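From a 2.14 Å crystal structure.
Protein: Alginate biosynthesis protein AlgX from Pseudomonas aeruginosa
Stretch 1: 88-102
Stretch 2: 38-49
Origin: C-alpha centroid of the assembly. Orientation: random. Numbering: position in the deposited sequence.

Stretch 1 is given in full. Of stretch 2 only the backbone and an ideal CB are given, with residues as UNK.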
# COMPACT_ATOMS: atom_id res chain seq x y z
N THR A 88 1.10 10.00 -12.33
CA THR A 88 -0.27 10.09 -12.83
C THR A 88 -0.38 9.79 -14.33
O THR A 88 0.61 9.84 -15.06
CB THR A 88 -0.92 11.45 -12.49
OG1 THR A 88 -0.10 12.52 -12.99
CG2 THR A 88 -1.08 11.60 -10.97
N ARG A 89 -1.58 9.45 -14.76
CA ARG A 89 -1.84 9.21 -16.17
C ARG A 89 -1.64 10.52 -16.92
O ARG A 89 -1.24 10.51 -18.08
CB ARG A 89 -3.27 8.67 -16.36
CG ARG A 89 -3.51 7.36 -15.61
CD ARG A 89 -4.97 6.88 -15.68
NE ARG A 89 -5.33 6.33 -16.99
CZ ARG A 89 -6.00 6.99 -17.93
NH1 ARG A 89 -6.38 8.25 -17.71
NH2 ARG A 89 -6.30 6.40 -19.08
N GLY A 90 -1.92 11.63 -16.26
CA GLY A 90 -1.74 12.93 -16.90
C GLY A 90 -0.26 13.24 -17.14
O GLY A 90 0.11 13.72 -18.21
N LEU A 91 0.60 12.94 -16.15
CA LEU A 91 2.03 13.21 -16.30
C LEU A 91 2.64 12.33 -17.37
O LEU A 91 3.50 12.77 -18.12
CB LEU A 91 2.79 13.02 -14.99
CG LEU A 91 2.56 14.12 -13.95
CD1 LEU A 91 2.99 13.63 -12.57
CD2 LEU A 91 3.31 15.40 -14.33
N VAL A 92 2.21 11.08 -17.47
CA VAL A 92 2.87 10.19 -18.41
C VAL A 92 2.25 10.28 -19.81
O VAL A 92 2.96 10.39 -20.82
CB VAL A 92 2.85 8.73 -17.93
CG1 VAL A 92 3.43 7.82 -18.99
CG2 VAL A 92 3.63 8.58 -16.63
N ASN A 93 0.93 10.24 -19.85
CA ASN A 93 0.22 10.21 -21.12
C ASN A 93 -0.46 11.53 -21.45
O ASN A 93 -1.50 11.55 -22.12
CB ASN A 93 -0.78 9.05 -21.14
CG ASN A 93 -0.10 7.70 -21.31
OD1 ASN A 93 -0.17 6.83 -20.43
ND2 ASN A 93 0.55 7.52 -22.47
N ARG A 94 0.13 12.63 -20.97
CA ARG A 94 -0.23 13.98 -21.42
C ARG A 94 -0.65 14.06 -22.89
O ARG A 94 -1.70 14.62 -23.21
CB ARG A 94 0.93 14.94 -21.17
CG ARG A 94 0.61 16.39 -21.51
CD ARG A 94 1.85 17.26 -21.51
NE ARG A 94 1.50 18.68 -21.51
CZ ARG A 94 2.38 19.66 -21.63
NH1 ARG A 94 3.67 19.38 -21.77
NH2 ARG A 94 1.97 20.93 -21.62
N GLU A 95 0.16 13.50 -23.79
CA GLU A 95 -0.07 13.69 -25.24
C GLU A 95 -1.36 13.07 -25.78
O GLU A 95 -1.76 13.38 -26.90
CB GLU A 95 1.14 13.22 -26.07
CG GLU A 95 2.43 14.04 -25.83
CD GLU A 95 2.22 15.56 -25.93
OE1 GLU A 95 1.48 16.02 -26.82
OE2 GLU A 95 2.80 16.31 -25.11
N LYS A 96 -2.01 12.22 -24.99
CA LYS A 96 -3.28 11.63 -25.42
C LYS A 96 -4.46 12.57 -25.19
O LYS A 96 -5.58 12.31 -25.64
CB LYS A 96 -3.51 10.29 -24.71
CG LYS A 96 -2.36 9.29 -24.89
CD LYS A 96 -2.26 8.79 -26.32
CE LYS A 96 -1.26 7.64 -26.43
NZ LYS A 96 -1.18 7.09 -27.81
N LEU A 97 -4.20 13.67 -24.48
CA LEU A 97 -5.22 14.69 -24.22
C LEU A 97 -5.69 15.40 -25.49
O LEU A 97 -4.95 15.48 -26.47
CB LEU A 97 -4.67 15.72 -23.23
CG LEU A 97 -4.47 15.14 -21.83
CD1 LEU A 97 -3.83 16.15 -20.92
CD2 LEU A 97 -5.82 14.67 -21.25
N SER A 98 -6.91 15.92 -25.46
CA SER A 98 -7.38 16.80 -26.51
C SER A 98 -6.61 18.12 -26.40
O SER A 98 -6.06 18.44 -25.33
CB SER A 98 -8.89 17.04 -26.37
OG SER A 98 -9.13 18.06 -25.42
N PRO A 99 -6.55 18.88 -27.50
CA PRO A 99 -5.75 20.11 -27.44
C PRO A 99 -6.29 21.09 -26.40
O PRO A 99 -5.51 21.73 -25.69
CB PRO A 99 -5.87 20.67 -28.86
CG PRO A 99 -6.13 19.46 -29.72
CD PRO A 99 -7.03 18.60 -28.86
N ALA A 100 -7.60 21.17 -26.29
CA ALA A 100 -8.24 21.92 -25.22
C ALA A 100 -7.79 21.46 -23.83
O ALA A 100 -7.32 22.26 -23.02
CB ALA A 100 -9.78 21.83 -25.34
N GLU A 101 -7.91 20.16 -23.57
CA GLU A 101 -7.52 19.59 -22.28
C GLU A 101 -6.03 19.73 -21.99
O GLU A 101 -5.61 20.03 -20.86
CB GLU A 101 -7.91 18.12 -22.21
CG GLU A 101 -9.39 17.92 -22.25
CD GLU A 101 -9.77 16.57 -22.80
OE1 GLU A 101 -10.98 16.35 -23.00
OE2 GLU A 101 -8.87 15.74 -23.04
N LYS A 102 -5.21 19.49 -23.01
CA LYS A 102 -3.78 19.69 -22.85
C LYS A 102 -3.50 21.14 -22.46
O LYS A 102 -2.65 21.41 -21.61
CB LYS A 102 -3.02 19.35 -24.13
CG LYS A 102 -1.51 19.57 -23.98
CD LYS A 102 -0.73 19.15 -25.21
CE LYS A 102 0.78 19.30 -24.97
NZ LYS A 102 1.57 19.02 -26.20
N UNK A 38 -14.90 12.53 -15.46
CA UNK A 38 -14.32 11.96 -16.68
C UNK A 38 -14.35 12.93 -17.84
O UNK A 38 -15.34 13.61 -18.05
CB UNK A 38 -15.06 10.68 -17.07
N UNK A 39 -13.24 13.02 -18.57
CA UNK A 39 -13.17 13.78 -19.81
C UNK A 39 -12.68 12.90 -20.95
O UNK A 39 -11.87 11.99 -20.75
CB UNK A 39 -12.25 14.99 -19.65
N UNK A 40 -13.20 13.17 -22.14
CA UNK A 40 -12.94 12.38 -23.34
C UNK A 40 -11.73 12.93 -24.03
O UNK A 40 -11.73 14.07 -24.48
CB UNK A 40 -14.14 12.38 -24.28
N UNK A 41 -10.68 12.13 -24.13
CA UNK A 41 -9.48 12.58 -24.81
C UNK A 41 -9.42 11.98 -26.22
O UNK A 41 -10.45 11.63 -26.79
CB UNK A 41 -8.23 12.20 -24.01
N UNK A 42 -8.23 11.87 -26.78
CA UNK A 42 -8.11 11.35 -28.14
C UNK A 42 -8.47 9.87 -28.17
O UNK A 42 -8.21 9.14 -27.21
CB UNK A 42 -6.69 11.57 -28.68
N UNK A 43 -9.08 9.44 -29.28
CA UNK A 43 -9.46 8.04 -29.43
C UNK A 43 -10.42 7.68 -28.29
O UNK A 43 -11.31 8.47 -27.95
CB UNK A 43 -8.23 7.13 -29.43
N UNK A 44 -10.24 6.52 -27.68
CA UNK A 44 -11.06 6.11 -26.56
C UNK A 44 -10.38 6.43 -25.22
O UNK A 44 -10.71 5.85 -24.18
CB UNK A 44 -11.37 4.61 -26.66
N UNK A 45 -9.41 7.35 -25.24
CA UNK A 45 -8.79 7.79 -23.99
C UNK A 45 -9.78 8.59 -23.14
O UNK A 45 -10.46 9.49 -23.63
CB UNK A 45 -7.55 8.63 -24.28
N UNK A 46 -9.88 8.22 -21.87
CA UNK A 46 -10.59 9.02 -20.88
C UNK A 46 -9.59 9.42 -19.79
O UNK A 46 -8.66 8.67 -19.49
CB UNK A 46 -11.78 8.25 -20.29
N UNK A 47 -9.78 10.59 -19.20
CA UNK A 47 -8.98 10.96 -18.04
C UNK A 47 -9.90 11.41 -16.92
O UNK A 47 -10.98 11.94 -17.18
CB UNK A 47 -7.98 12.06 -18.39
N UNK A 48 -9.47 11.21 -15.68
CA UNK A 48 -10.16 11.76 -14.52
C UNK A 48 -9.48 13.07 -14.14
O UNK A 48 -8.28 13.11 -14.00
CB UNK A 48 -10.16 10.77 -13.35
N UNK A 49 -10.25 14.13 -13.96
CA UNK A 49 -9.67 15.44 -13.70
C UNK A 49 -8.96 15.50 -12.34
O UNK A 49 -7.86 16.05 -12.24
CB UNK A 49 -10.76 16.51 -13.77

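Position 38 opens a strand with nothing of stretch 1 within reach of its CB, so stretch 1 imposes no preference; it is Leu-38. At position 39 CA-to-CB points toward stretch 1, and the ideal CB lies 3.8 Å from OE1 of Glu-101. Extended angles favor a beta-branched residue, though a small polar one would also suit; Val-39 packs its CB against that oxygen. Position 40 points away, leaving room for a long polar chain, and it is Gln-40. Its backbone O lies 2.8 Å from Glu-101 OE1, a close pair of two acceptors and no hydrogen bond.

Position 41 is cramped: its ideal CB is 3.1 Å from Lys-96 O and 3.7 Å from Glu-101 OE2. A small side chain suits it best, and Ala-41 puts its methyl there.

Position 42 begins a type II' turn that ends at 45. Its backbone N donates to Lys-96 O at 2.9 Å, nearly straight at 164°, tying the turn to stretch 1 whatever the side chain. CA-to-CB points toward carbonyls of stretch 1, so a polar chain able to donate, or a flexible one passing over them, would fit. The residue is Gln-42, whose chain lies over this stretch of backbone, with Gln-42 CG 4.4 Å from Ser-98 N.

Position 43, with positive phi, would readily take glycine, asparagine or aspartate. Asp-43 is poorly ordered, but its OD2 accepts from the N of position 44 at 2.6 Å. Position 44 is out of reach and could be polar; it is Asp-44.

Position 45 points toward stretch 1, its ideal CB 4.4 Å from Lys-96 CB. The aliphatic part of that lysine offers a surface for a large flat ring or a long apolar chain. Trp-45 lays one face against it: Lys-96 CG is 3.9 Å from the centroid of the Trp-45 six-membered ring, a CH-pi contact.

Position 46 points away, so its side chain is little constrained here; it is Leu-46, whose backbone O accepts from Arg-89 NH1 at 2.9 Å.

At position 47 the ideal CB lies near both Arg-89 NH1 (4.2 Å) and Leu-97 CD2 (4.4 Å). A flat aromatic ring can serve both charge and methyl. Phe-47 does so on opposite faces: Arg-89 CZ stands 4.9 Å from the Phe-47 ring centroid in a cation-pi contact, and Leu-97 CD2 3.5 Å from it.

Position 48 points sideways, and a long chain could reach stretch 1; Arg-48 brings NH2 to 4.3 Å from Arg-89 CD. Position 49 is out of reach; it is Thr-49.

Stretch 2 38-49: LVQAQDDWLFRT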
# COMPACT_ATOMS: atom_id res chain seq x y z
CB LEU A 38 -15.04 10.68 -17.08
CG LEU A 38 -14.95 9.52 -16.08
CD1 LEU A 38 -16.03 8.50 -16.41
CD2 LEU A 38 -13.54 8.87 -16.12
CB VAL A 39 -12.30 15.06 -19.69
CG1 VAL A 39 -12.89 16.01 -18.68
CG2 VAL A 39 -10.86 14.71 -19.32
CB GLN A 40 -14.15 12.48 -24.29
CG GLN A 40 -13.99 11.73 -25.61
CD GLN A 40 -14.15 10.22 -25.46
OE1 GLN A 40 -15.26 9.71 -25.24
NE2 GLN A 40 -13.04 9.49 -25.58
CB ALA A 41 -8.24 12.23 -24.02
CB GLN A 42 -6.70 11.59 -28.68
CG GLN A 42 -6.33 13.05 -28.79
CD GLN A 42 -4.96 13.26 -29.42
OE1 GLN A 42 -3.93 13.01 -28.79
NE2 GLN A 42 -4.94 13.70 -30.68
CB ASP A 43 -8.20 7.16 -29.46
CG ASP A 43 -8.50 5.70 -29.72
OD1 ASP A 43 -8.77 5.34 -30.89
OD2 ASP A 43 -8.47 4.92 -28.75
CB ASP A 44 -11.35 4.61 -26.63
CG ASP A 44 -12.42 4.26 -27.64
OD1 ASP A 44 -12.83 5.15 -28.42
OD2 ASP A 44 -12.85 3.09 -27.66
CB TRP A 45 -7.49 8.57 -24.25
CG TRP A 45 -6.34 7.65 -24.53
CD1 TRP A 45 -6.04 7.04 -25.72
CD2 TRP A 45 -5.37 7.18 -23.59
NE1 TRP A 45 -4.93 6.24 -25.58
CE2 TRP A 45 -4.50 6.31 -24.28
CE3 TRP A 45 -5.13 7.42 -22.23
CZ2 TRP A 45 -3.42 5.67 -23.66
CZ3 TRP A 45 -4.06 6.79 -21.61
CH2 TRP A 45 -3.22 5.93 -22.33
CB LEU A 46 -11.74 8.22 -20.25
CG LEU A 46 -12.89 7.69 -21.12
CD1 LEU A 46 -13.99 7.10 -20.22
CD2 LEU A 46 -13.47 8.77 -22.04
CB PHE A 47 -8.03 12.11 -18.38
CG PHE A 47 -6.88 11.71 -19.27
CD1 PHE A 47 -7.08 11.49 -20.62
CD2 PHE A 47 -5.59 11.56 -18.74
CE1 PHE A 47 -6.01 11.13 -21.45
CE2 PHE A 47 -4.53 11.21 -19.56
CZ PHE A 47 -4.74 10.99 -20.91
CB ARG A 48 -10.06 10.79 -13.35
CG ARG A 48 -10.53 9.38 -13.69
CD ARG A 48 -10.14 8.44 -12.58
NE ARG A 48 -8.70 8.21 -12.56
CZ ARG A 48 -8.08 7.44 -11.67
NH1 ARG A 48 -8.77 6.85 -10.71
NH2 ARG A 48 -6.76 7.27 -11.74
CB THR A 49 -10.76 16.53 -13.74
OG1 THR A 49 -11.84 16.15 -12.89
CG2 THR A 49 -11.30 16.71 -15.16
O HOH W 1 -3.66 4.99 -28.26
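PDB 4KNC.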